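Local coordinates for putative type VI secretion protein (PDB 6SJL), which forms, as a VgrG trimer, the spike at the tip of the type VI secretion system, which carries the bound effector Tle1, at the interface of chains A and B. Residues are numbered along the deposited sequence; one frame, centred on the assembly and turned at random. Chains: chain A/B, Putative type VI secretion protein.

The interface of chains A and B. Residues chain A 673-675; chain B 679, 682-683, 685.
A:Val675 of one chain and B:Gly683 and B:Gln685 of the next show how the trimeric β-helix of the VgrG spike is built from strands of different chains. The backbone N of A:Val675 donates to the carbonyl O of B:Gly683 at 3.2 Å. A:Val675 O in turn receives the N of B:Gln685 at 2.9 Å. One residue thus bonds to two that lie two positions apart, the ladder pattern of parallel strands, here joining strand 675-679 of chain A to strand 684-688 of chain B.

The tightly knit part lies where the loop leading into the chain A strand meets the end of strand 675-679 of chain B and the loop that follows it. There the carbonyl O of A:Gly673 accepts, from above its plane, the N of B:Gln682 at 3.1 Å. A chi1 of 163° swings the hydroxyl OG of B:Ser679 towards this carbonyl, at a doubtfully short distance, and towards B:Gly683 O, 2.8 Å from OG. Its one hydrogen can serve only one fully at a time. The methyl CB of A:Ala674 packs 3.6 Å from B:Gly683 O.

Looser contacts flank this network. The extended chain of B:Gln682 lays its amide beside A:Gly673 CA, with NE2 at 3.6 Å. B:Gln685, bent at chi2 (98°), turns its amide NE2 towards A:Ala674 CB at 4.0 Å, and A:Val675 CG2 lies equally far from B:Ser679 CB.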
loop_
_atom_site.group_PDB
_atom_site.type_symbol
_atom_site.label_atom_id
_atom_site.label_comp_id
_atom_site.label_asym_id
_atom_site.label_seq_id
_atom_site.Cartn_x
_atom_site.Cartn_y
_atom_site.Cartn_z
ATOM N N GLY A 673 8.854 -7.608 7.749
ATOM C CA GLY A 673 8.785 -6.813 8.948
ATOM C C GLY A 673 7.466 -6.101 9.065
ATOM O O GLY A 673 6.458 -6.728 9.369
ATOM N N ALA A 674 7.443 -4.804 8.823
ATOM C CA ALA A 674 6.268 -3.996 9.082
ATOM C C ALA A 674 5.606 -3.547 7.794
ATOM O O ALA A 674 6.239 -3.469 6.749
ATOM C CB ALA A 674 6.625 -2.774 9.913
ATOM N N VAL A 675 4.312 -3.284 7.873
ATOM C CA VAL A 675 3.596 -2.509 6.876
ATOM C C VAL A 675 3.217 -1.200 7.533
ATOM O O VAL A 675 2.544 -1.191 8.562
ATOM C CB VAL A 675 2.357 -3.236 6.345
ATOM C CG1 VAL A 675 1.544 -2.292 5.520
ATOM C CG2 VAL A 675 2.756 -4.406 5.524
ATOM N N SER B 679 1.641 -7.999 7.308
ATOM C CA SER B 679 2.936 -7.839 7.937
ATOM C C SER B 679 3.234 -9.090 8.740
ATOM O O SER B 679 2.359 -9.624 9.417
ATOM C CB SER B 679 2.950 -6.624 8.837
ATOM O OG SER B 679 4.041 -6.708 9.697
ATOM N N GLN B 682 6.615 -7.369 12.395
ATOM C CA GLN B 682 6.701 -6.140 13.168
ATOM C C GLN B 682 5.432 -5.311 13.123
ATOM O O GLN B 682 5.470 -4.125 13.427
ATOM C CB GLN B 682 7.887 -5.306 12.713
ATOM C CG GLN B 682 9.184 -5.921 13.090
ATOM C CD GLN B 682 10.292 -5.480 12.210
ATOM O OE1 GLN B 682 10.467 -4.296 11.972
ATOM N NE2 GLN B 682 11.055 -6.429 11.707
ATOM N N GLY B 683 4.324 -5.895 12.784
ATOM C CA GLY B 683 3.092 -5.186 12.938
ATOM C C GLY B 683 2.808 -4.230 11.810
ATOM O O GLY B 683 3.480 -4.178 10.796
ATOM N N GLN B 685 1.350 -0.188 11.015
ATOM C CA GLN B 685 1.032 1.168 11.433
ATOM C C GLN B 685 0.267 1.815 10.301
ATOM O O GLN B 685 0.786 1.930 9.195
ATOM C CB GLN B 685 2.290 1.970 11.747
ATOM C CG GLN B 685 3.180 1.350 12.782
ATOM C CD GLN B 685 4.322 0.577 12.171
ATOM O OE1 GLN B 685 5.050 1.092 11.341
ATOM N NE2 GLN B 685 4.477 -0.668 12.574
#